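Local coordinates for protein aldo-keto reductase family 1, member B4 (Aldose reductase) (Schistosoma japonicum, PDB 4HBK) that probably reduces aldehydes to alcohols with NADPH as an aldose reductase of the aldo-keto reductase family, at residues I143-P148 / F327-M332; K197-N202 / H335-F340. All blocks are in the same frame, centred on the assembly; numbering follows the deposited sequence.

Both contacts tie the C-terminal loop, which follows helix 311-319, back onto the parallel beta/alpha barrel of the aldo-keto reductases. Interaction 1 joins the loop after strand 138-143 to residues 327-332. Interaction 2 joins the start of helix 197-206 to residues 335-340. Their segments alternate along the chain: 143-148, 197-202, 327-332, 335-340. The centres lie about 10 Å apart, on the same side of the chain's centre. They also touch directly: Tyr-338 OH probably hydrogen-bonds to Thr-328 O at 2.6 Å. The C-terminal loop is thus laid across neighbouring parts of the barrel, near the predicted substrate-binding residue His-144.

Interaction 1. Residues I143-P148 / F327-M332; sequences IHWPVP and FTLLQM
Met-332 lays its thioether end over one face of the Trp-145 indole. The terminal CE makes a CH-pi contact with the six-membered ring. Met-332 CE sits 3.7 Å from the centroid of the Trp-145 six-membered ring and 22° off the normal. Its closest ring atom is Trp-145 CE3, at 3.5 Å from Met-332 CE. The sulfur adds a more distant Met-aromatic contact: Met-332 SD is 4.8 Å from the centroid of the Trp-145 five-membered ring. The chain runs extended through chi2 and then bends about CG-SD (chi3 -42°), which turns CE onto the indole.

The remaining contacts are apolar. Leu-329 lies over the same face, also toward the rim. Leu-329 CB is 3.9 Å from Trp-145 CH2, and Leu-329 CD2 is 3.9 Å from Trp-145 CZ2. Val-147 packs against the methionine instead, with Val-147 CB 3.8 Å from Met-332 SD. Met-332 therefore lies against both Trp-145 and Val-147, and all three are buried.

Trp-145 follows His-144, the predicted substrate-binding residue, and its side chain is about 8 Å from that of Tyr-82, the predicted proton donor. The contact thus packs the C-terminal loop beside the probable active site. Segment 143-148 leads from strand 138-143 toward helix 171-183, where His-171 NE2 hydrogen-bonds to Pro-146 O. Segment 327-332 comes after helix 311-319 and ends in a short 3-10 turn.

Interaction 2. Residues K197-N202 / H335-F340; sequences KRQIQN and HQEYPF
Glu-337 OE1 accepts from two side chains of the helix, Arg-198 and Gln-199. Arg-198 NH2 forms a salt bridge to Glu-337 OE1 at 2.5 Å, meeting the syn lone pair. The oxygen lies at the edge of the guanidinium, almost in its plane. Gln-199 NE2 takes the anti lone pair of Glu-337 OE1 at 2.9 Å, with a straight N-H...O angle of 180°. Glu-337 reaches these donors through a bend at chi2 (-63°).

The same amide nitrogen, Gln-199 NE2, also donates to Glu-337 O at 2.9 Å. This bond is less straight, at 141°, and its donor is tilted from the carbonyl plane. On the loop side, Glu-337 N donates to His-335 ND1 at 2.8 Å, within a type I turn from His-335 to Tyr-338. His-335 NE2 is satisfied by Asp-167 O. Arg-198 NH1 forms a salt bridge to Glu-342, which gives the arginine a second acidic partner.

Gln-199 OE1 lies 3.8 Å from Pro-339 CB and is satisfied by a hydrogen bond to a residue adjoining the segments. The contact fixes the C-terminal loop to the first turns of helix 197-206. His-171 of helix 171-183 packs against both Gln-199 and Glu-337, while Tyr-230 of helix 225-233 touches Lys-197 and Ile-200.

Interaction 1. Residues I143-P148 / F327-M332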
ATOM      1  N   ILE A 143       7.201   2.555  -5.852  1.00  7.77           N
ATOM      2  CA  ILE A 143       8.115   3.529  -5.272  1.00  8.43           C
ATOM      3  C   ILE A 143       7.504   4.041  -3.964  1.00  8.54           C
ATOM      4  O   ILE A 143       6.402   4.604  -3.957  1.00  7.07           O
ATOM      5  CB  ILE A 143       8.390   4.684  -6.234  1.00  9.15           C
ATOM      6  CG1 ILE A 143       8.928   4.136  -7.561  1.00  8.91           C
ATOM      7  CG2 ILE A 143       9.382   5.667  -5.608  1.00  7.91           C
ATOM      8  CD1 ILE A 143       9.371   5.209  -8.531  1.00  8.10           C
ATOM      9  N   HIS A 144       8.206   3.835  -2.849  1.00  8.35           N
ATOM     10  CA  HIS A 144       7.594   4.050  -1.527  1.00  8.77           C
ATOM     11  C   HIS A 144       7.214   5.512  -1.262  1.00  9.65           C
ATOM     12  O   HIS A 144       6.163   5.780  -0.680  1.00 12.88           O
ATOM     13  CB  HIS A 144       8.511   3.536  -0.422  1.00  8.11           C
ATOM     14  CG  HIS A 144       7.790   3.085   0.808  1.00 10.26           C
ATOM     15  ND1 HIS A 144       8.126   1.925   1.480  1.00  9.54           N
ATOM     16  CD2 HIS A 144       6.769   3.641   1.500  1.00 10.44           C
ATOM     17  CE1 HIS A 144       7.338   1.789   2.531  1.00  8.98           C
ATOM     18  NE2 HIS A 144       6.509   2.816   2.570  1.00 10.31           N
ATOM     19  N   TRP A 145       8.083   6.432  -1.686  1.00  9.56           N
ATOM     20  CA  TRP A 145       7.914   7.882  -1.523  1.00  8.69           C
ATOM     21  C   TRP A 145       8.521   8.557  -2.747  1.00  9.26           C
ATOM     22  O   TRP A 145       9.353   7.957  -3.427  1.00  8.00           O
ATOM     23  CB  TRP A 145       8.643   8.389  -0.259  1.00  9.18           C
ATOM     24  CG  TRP A 145       7.989   7.988   1.036  1.00  9.30           C
ATOM     25  CD1 TRP A 145       8.266   6.885   1.789  1.00 10.79           C
ATOM     26  CD2 TRP A 145       6.944   8.689   1.725  1.00 10.04           C
ATOM     27  NE1 TRP A 145       7.455   6.853   2.906  1.00 10.78           N
ATOM     28  CE2 TRP A 145       6.637   7.951   2.889  1.00 12.15           C
ATOM     29  CE3 TRP A 145       6.244   9.870   1.473  1.00  8.74           C
ATOM     30  CZ2 TRP A 145       5.643   8.347   3.790  1.00 10.50           C
ATOM     31  CZ3 TRP A 145       5.256  10.262   2.368  1.00 11.06           C
ATOM     32  CH2 TRP A 145       4.961   9.499   3.510  1.00 11.51           C
ATOM     33  N   PRO A 146       8.105   9.802  -3.036  1.00  8.69           N
ATOM     34  CA  PRO A 146       8.729  10.677  -4.044  1.00 11.37           C
ATOM     35  C   PRO A 146       9.978  11.423  -3.534  1.00 12.31           C
ATOM     36  O   PRO A 146      10.525  12.280  -4.250  1.00 10.01           O
ATOM     37  CB  PRO A 146       7.635  11.702  -4.369  1.00  9.21           C
ATOM     38  CG  PRO A 146       6.532  11.496  -3.342  1.00 10.16           C
ATOM     39  CD  PRO A 146       6.943  10.428  -2.385  1.00 10.16           C
ATOM     40  N   VAL A 147      10.428  11.098  -2.326  1.00  8.86           N
ATOM     41  CA  VAL A 147      11.555  11.811  -1.705  1.00 10.60           C
ATOM     42  C   VAL A 147      12.785  10.919  -1.505  1.00 10.90           C
ATOM     43  O   VAL A 147      12.845  10.133  -0.568  1.00  8.23           O
ATOM     44  CB  VAL A 147      11.158  12.404  -0.339  1.00 11.99           C
ATOM     45  CG1 VAL A 147      12.378  13.051   0.344  1.00 13.46           C
ATOM     46  CG2 VAL A 147      10.021  13.414  -0.499  1.00 11.33           C
ATOM     47  N   PRO A 148      13.781  11.047  -2.385  1.00 10.29           N
ATOM     48  CA  PRO A 148      14.953  10.185  -2.225  1.00 12.66           C
ATOM     49  C   PRO A 148      15.801  10.582  -1.014  1.00 14.33           C
ATOM     50  O   PRO A 148      15.833  11.749  -0.633  1.00 15.21           O
ATOM     51  CB  PRO A 148      15.728  10.377  -3.542  1.00 12.14           C
ATOM     52  CG  PRO A 148      15.210  11.643  -4.115  1.00 17.16           C
ATOM     53  CD  PRO A 148      13.794  11.792  -3.653  1.00 11.50           C
ATOM     54  N   PHE A 327      -0.609  10.722   8.232  1.00 16.86           N
ATOM     55  CA  PHE A 327       0.778  10.385   7.920  1.00 16.23           C
ATOM     56  C   PHE A 327       1.431  11.452   7.061  1.00 16.91           C
ATOM     57  O   PHE A 327       1.256  11.489   5.849  1.00 16.45           O
ATOM     58  CB  PHE A 327       0.872   8.995   7.278  1.00 17.37           C
ATOM     59  CG  PHE A 327       0.367   7.896   8.169  1.00 21.23           C
ATOM     60  CD1 PHE A 327       1.216   7.254   9.055  1.00 26.35           C
ATOM     61  CD2 PHE A 327      -0.972   7.543   8.157  1.00 22.80           C
ATOM     62  CE1 PHE A 327       0.734   6.258   9.902  1.00 33.73           C
ATOM     63  CE2 PHE A 327      -1.455   6.554   9.001  1.00 25.47           C
ATOM     64  CZ  PHE A 327      -0.601   5.913   9.871  1.00 24.46           C
ATOM     65  N   THR A 328       2.198  12.312   7.723  1.00 17.52           N
ATOM     66  CA  THR A 328       2.718  13.536   7.128  1.00 16.41           C
ATOM     67  C   THR A 328       4.223  13.520   6.888  1.00 20.19           C
ATOM     68  O   THR A 328       4.738  14.378   6.174  1.00 21.74           O
ATOM     69  CB  THR A 328       2.368  14.749   8.005  1.00 21.09           C
ATOM     70  OG1 THR A 328       2.913  14.548   9.318  1.00 16.56           O
ATOM     71  CG2 THR A 328       0.865  14.944   8.094  1.00 18.47           C
ATOM     72  N   LEU A 329       4.924  12.588   7.527  1.00 15.83           N
ATOM     73  CA  LEU A 329       6.382  12.512   7.436  1.00 15.16           C
ATOM     74  C   LEU A 329       7.075  13.890   7.299  1.00 20.48           C
ATOM     75  O   LEU A 329       7.813  14.130   6.341  1.00 20.45           O
ATOM     76  CB  LEU A 329       6.778  11.613   6.264  1.00 18.46           C
ATOM     77  CG  LEU A 329       7.965  10.647   6.391  1.00 23.01           C
ATOM     78  CD1 LEU A 329       9.180  11.259   7.100  1.00 14.70           C
ATOM     79  CD2 LEU A 329       7.522   9.393   7.084  1.00 26.10           C
ATOM     80  N   LEU A 330       6.863  14.786   8.261  1.00 16.75           N
ATOM     81  CA  LEU A 330       7.351  16.168   8.166  1.00 16.63           C
ATOM     82  C   LEU A 330       8.851  16.282   8.018  1.00 14.02           C
ATOM     83  O   LEU A 330       9.338  17.297   7.540  1.00 16.17           O
ATOM     84  CB  LEU A 330       6.923  16.951   9.399  1.00 24.42           C
ATOM     85  CG  LEU A 330       5.432  17.218   9.534  1.00 23.11           C
ATOM     86  CD1 LEU A 330       5.144  17.898  10.872  1.00 25.78           C
ATOM     87  CD2 LEU A 330       4.931  18.072   8.381  1.00 18.94           C
ATOM     88  N   GLN A 331       9.599  15.277   8.450  1.00 19.43           N
ATOM     89  CA  GLN A 331      11.048  15.349   8.328  1.00 16.77           C
ATOM     90  C   GLN A 331      11.518  15.398   6.873  1.00 18.99           C
ATOM     91  O   GLN A 331      12.685  15.685   6.609  1.00 15.32           O
ATOM     92  CB  GLN A 331      11.682  14.167   9.084  1.00 17.11           C
ATOM     93  CG  GLN A 331      11.896  14.430  10.570  1.00 20.20           C
ATOM     94  CD  GLN A 331      13.259  15.042  10.865  1.00 20.65           C
ATOM     95  OE1 GLN A 331      14.292  14.343  10.867  1.00 15.03           O
ATOM     96  NE2 GLN A 331      13.274  16.355  11.087  1.00 16.85           N
ATOM     97  N   MET A 332      10.606  15.134   5.935  1.00 15.16           N
ATOM     98  CA  MET A 332      10.930  15.215   4.500  1.00 19.58           C
ATOM     99  C   MET A 332      10.366  16.481   3.866  1.00 16.15           C
ATOM    100  O   MET A 332      10.446  16.658   2.659  1.00 15.71           O
ATOM    101  CB  MET A 332      10.394  13.982   3.736  1.00 13.52           C
ATOM    102  CG  MET A 332      11.061  12.680   4.132  1.00 18.33           C
ATOM    103  SD  MET A 332      10.423  11.234   3.245  1.00 25.03           S
ATOM    104  CE  MET A 332       8.681  11.574   3.262  1.00 20.54           C
TER

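Interaction 2. Residues K197-N202 / H335-F340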
ATOM      1  N   LYS A 197      -0.739  14.454  -7.432  1.00 12.67           N
ATOM      2  CA  LYS A 197      -1.239  14.501  -8.809  1.00 14.02           C
ATOM      3  C   LYS A 197      -0.152  14.933  -9.787  1.00 12.94           C
ATOM      4  O   LYS A 197       0.096  14.259 -10.791  1.00 16.38           O
ATOM      5  CB  LYS A 197      -2.445  15.438  -8.924  1.00 17.08           C
ATOM      6  CG  LYS A 197      -2.904  15.675 -10.366  1.00 14.64           C
ATOM      7  CD  LYS A 197      -4.151  16.558 -10.414  1.00 21.24           C
ATOM      8  CE  LYS A 197      -4.512  16.949 -11.855  1.00 20.79           C
ATOM      9  NZ  LYS A 197      -5.675  17.886 -11.909  1.00 18.85           N
ATOM     10  N   ARG A 198       0.480  16.061  -9.472  1.00 13.44           N
ATOM     11  CA  ARG A 198       1.568  16.649 -10.255  1.00 17.22           C
ATOM     12  C   ARG A 198       2.625  15.597 -10.565  1.00 14.71           C
ATOM     13  O   ARG A 198       3.052  15.442 -11.707  1.00 12.84           O
ATOM     14  CB  ARG A 198       2.217  17.771  -9.432  1.00 19.01           C
ATOM     15  CG  ARG A 198       2.817  18.935 -10.203  1.00 27.85           C
ATOM     16  CD  ARG A 198       3.883  19.667  -9.356  1.00 20.01           C
ATOM     17  NE  ARG A 198       5.115  18.870  -9.297  1.00 35.34           N
ATOM     18  CZ  ARG A 198       5.676  18.381  -8.188  1.00 30.49           C
ATOM     19  NH1 ARG A 198       5.143  18.608  -6.988  1.00 26.11           N
ATOM     20  NH2 ARG A 198       6.786  17.656  -8.282  1.00 16.32           N
ATOM     21  N   GLN A 199       3.037  14.876  -9.529  1.00 11.11           N
ATOM     22  CA  GLN A 199       4.116  13.903  -9.642  1.00 11.06           C
ATOM     23  C   GLN A 199       3.698  12.700 -10.480  1.00 10.21           C
ATOM     24  O   GLN A 199       4.482  12.177 -11.267  1.00 10.86           O
ATOM     25  CB  GLN A 199       4.578  13.475  -8.247  1.00 10.38           C
ATOM     26  CG  GLN A 199       5.261  14.596  -7.477  1.00  8.02           C
ATOM     27  CD  GLN A 199       5.435  14.265  -6.012  1.00 10.53           C
ATOM     28  OE1 GLN A 199       4.591  13.595  -5.414  1.00  7.43           O
ATOM     29  NE2 GLN A 199       6.530  14.730  -5.420  1.00  8.48           N
ATOM     30  N   ILE A 200       2.456  12.265 -10.323  1.00  9.40           N
ATOM     31  CA  ILE A 200       1.927  11.191 -11.158  1.00 11.56           C
ATOM     32  C   ILE A 200       1.843  11.633 -12.632  1.00 10.97           C
ATOM     33  O   ILE A 200       2.259  10.906 -13.531  1.00 10.05           O
ATOM     34  CB  ILE A 200       0.544  10.733 -10.658  1.00 10.13           C
ATOM     35  CG1 ILE A 200       0.652  10.218  -9.220  1.00  7.99           C
ATOM     36  CG2 ILE A 200      -0.054   9.684 -11.619  1.00 10.62           C
ATOM     37  CD1 ILE A 200      -0.690   9.990  -8.524  1.00 10.84           C
ATOM     38  N   GLN A 201       1.312  12.830 -12.868  1.00 12.84           N
ATOM     39  CA  GLN A 201       1.261  13.394 -14.213  1.00 13.37           C
ATOM     40  C   GLN A 201       2.619  13.257 -14.882  1.00 13.85           C
ATOM     41  O   GLN A 201       2.722  12.746 -15.989  1.00 11.23           O
ATOM     42  CB  GLN A 201       0.831  14.865 -14.182  1.00 12.61           C
ATOM     43  CG  GLN A 201      -0.682  15.066 -14.022  1.00 17.38           C
ATOM     44  CD  GLN A 201      -1.072  16.527 -13.783  1.00 22.87           C
ATOM     45  OE1 GLN A 201      -0.395  17.255 -13.058  1.00 24.50           O
ATOM     46  NE2 GLN A 201      -2.169  16.956 -14.395  1.00 16.58           N
ATOM     47  N   ASN A 202       3.666  13.693 -14.192  1.00 13.73           N
ATOM     48  CA  ASN A 202       5.015  13.647 -14.736  1.00 12.07           C
ATOM     49  C   ASN A 202       5.479  12.232 -15.063  1.00 14.29           C
ATOM     50  O   ASN A 202       6.105  12.009 -16.097  1.00 11.50           O
ATOM     51  CB  ASN A 202       6.011  14.294 -13.776  1.00 15.29           C
ATOM     52  CG  ASN A 202       7.440  14.184 -14.272  1.00 17.48           C
ATOM     53  OD1 ASN A 202       7.808  14.815 -15.260  1.00 16.96           O
ATOM     54  ND2 ASN A 202       8.253  13.382 -13.589  1.00 15.55           N
ATOM     55  N   HIS A 335      12.137  18.836   1.223  1.00 17.10           N
ATOM     56  CA  HIS A 335      12.539  18.391  -0.104  1.00 14.21           C
ATOM     57  C   HIS A 335      11.653  18.984  -1.175  1.00 14.42           C
ATOM     58  O   HIS A 335      10.458  19.183  -0.972  1.00 15.24           O
ATOM     59  CB  HIS A 335      12.506  16.871  -0.201  1.00 12.91           C
ATOM     60  CG  HIS A 335      13.263  16.324  -1.369  1.00 12.77           C
ATOM     61  ND1 HIS A 335      12.688  16.155  -2.610  1.00 11.81           N
ATOM     62  CD2 HIS A 335      14.542  15.904  -1.482  1.00 16.03           C
ATOM     63  CE1 HIS A 335      13.585  15.641  -3.436  1.00 17.10           C
ATOM     64  NE2 HIS A 335      14.723  15.486  -2.777  1.00 13.47           N
ATOM     65  N   GLN A 336      12.266  19.261  -2.317  1.00 17.17           N
ATOM     66  CA  GLN A 336      11.568  19.714  -3.508  1.00 16.57           C
ATOM     67  C   GLN A 336      10.335  18.861  -3.805  1.00 18.21           C
ATOM     68  O   GLN A 336       9.285  19.384  -4.198  1.00 16.29           O
ATOM     69  CB  GLN A 336      12.529  19.667  -4.703  1.00 17.98           C
ATOM     70  CG  GLN A 336      11.901  20.042  -6.025  1.00 25.08           C
ATOM     71  CD  GLN A 336      11.747  21.540  -6.188  1.00 24.30           C
ATOM     72  OE1 GLN A 336      10.908  22.015  -6.956  1.00 23.15           O
ATOM     73  NE2 GLN A 336      12.570  22.294  -5.475  1.00 15.73           N
ATOM     74  N   GLU A 337      10.450  17.548  -3.618  1.00 14.17           N
ATOM     75  CA  GLU A 337       9.355  16.649  -4.001  1.00 13.58           C
ATOM     76  C   GLU A 337       8.528  16.170  -2.813  1.00 12.00           C
ATOM     77  O   GLU A 337       7.846  15.151  -2.908  1.00 10.17           O
ATOM     78  CB  GLU A 337       9.882  15.434  -4.782  1.00 10.18           C
ATOM     79  CG  GLU A 337      10.585  15.779  -6.072  1.00 10.81           C
ATOM     80  CD  GLU A 337       9.653  16.450  -7.054  1.00 17.17           C
ATOM     81  OE1 GLU A 337       8.421  16.274  -6.922  1.00 15.43           O
ATOM     82  OE2 GLU A 337      10.145  17.170  -7.945  1.00 20.80           O
ATOM     83  N   TYR A 338       8.600  16.875  -1.690  1.00 12.39           N
ATOM     84  CA  TYR A 338       7.723  16.534  -0.577  1.00 11.75           C
ATOM     85  C   TYR A 338       6.305  16.634  -1.123  1.00 12.38           C
ATOM     86  O   TYR A 338       5.952  17.641  -1.724  1.00 12.69           O
ATOM     87  CB  TYR A 338       7.937  17.476   0.602  1.00 13.80           C
ATOM     88  CG  TYR A 338       6.978  17.237   1.734  1.00 16.81           C
ATOM     89  CD1 TYR A 338       7.118  16.129   2.560  1.00 15.05           C
ATOM     90  CD2 TYR A 338       5.923  18.116   1.975  1.00 17.09           C
ATOM     91  CE1 TYR A 338       6.240  15.900   3.591  1.00 12.71           C
ATOM     92  CE2 TYR A 338       5.039  17.896   3.013  1.00 15.19           C
ATOM     93  CZ  TYR A 338       5.201  16.781   3.813  1.00 15.72           C
ATOM     94  OH  TYR A 338       4.328  16.559   4.846  1.00 18.66           O
ATOM     95  N   PRO A 339       5.507  15.565  -0.970  1.00 10.53           N
ATOM     96  CA  PRO A 339       4.245  15.460  -1.719  1.00 12.26           C
ATOM     97  C   PRO A 339       3.031  16.204  -1.148  1.00 12.49           C
ATOM     98  O   PRO A 339       2.074  16.412  -1.890  1.00 14.63           O
ATOM     99  CB  PRO A 339       3.972  13.946  -1.731  1.00 11.74           C
ATOM    100  CG  PRO A 339       4.628  13.441  -0.504  1.00 11.49           C
ATOM    101  CD  PRO A 339       5.894  14.276  -0.369  1.00 12.45           C
ATOM    102  N   PHE A 340       3.061  16.614   0.115  1.00 12.47           N
ATOM    103  CA  PHE A 340       1.816  17.007   0.783  1.00 17.12           C
ATOM    104  C   PHE A 340       1.621  18.512   0.971  1.00 20.85           C
ATOM    105  O   PHE A 340       0.704  18.945   1.680  1.00 22.02           O
ATOM    106  CB  PHE A 340       1.681  16.292   2.133  1.00 13.24           C
ATOM    107  CG  PHE A 340       1.758  14.794   2.040  1.00 14.14           C
ATOM    108  CD1 PHE A 340       1.200  14.120   0.965  1.00 14.19           C
ATOM    109  CD2 PHE A 340       2.387  14.061   3.030  1.00 12.96           C
ATOM    110  CE1 PHE A 340       1.271  12.736   0.883  1.00 16.14           C
ATOM    111  CE2 PHE A 340       2.458  12.685   2.961  1.00 14.82           C
ATOM    112  CZ  PHE A 340       1.904  12.015   1.883  1.00 14.43           C
TER
HETATM  113  O   HOH W   1       6.642  19.008  -3.978  1.00 24.39           O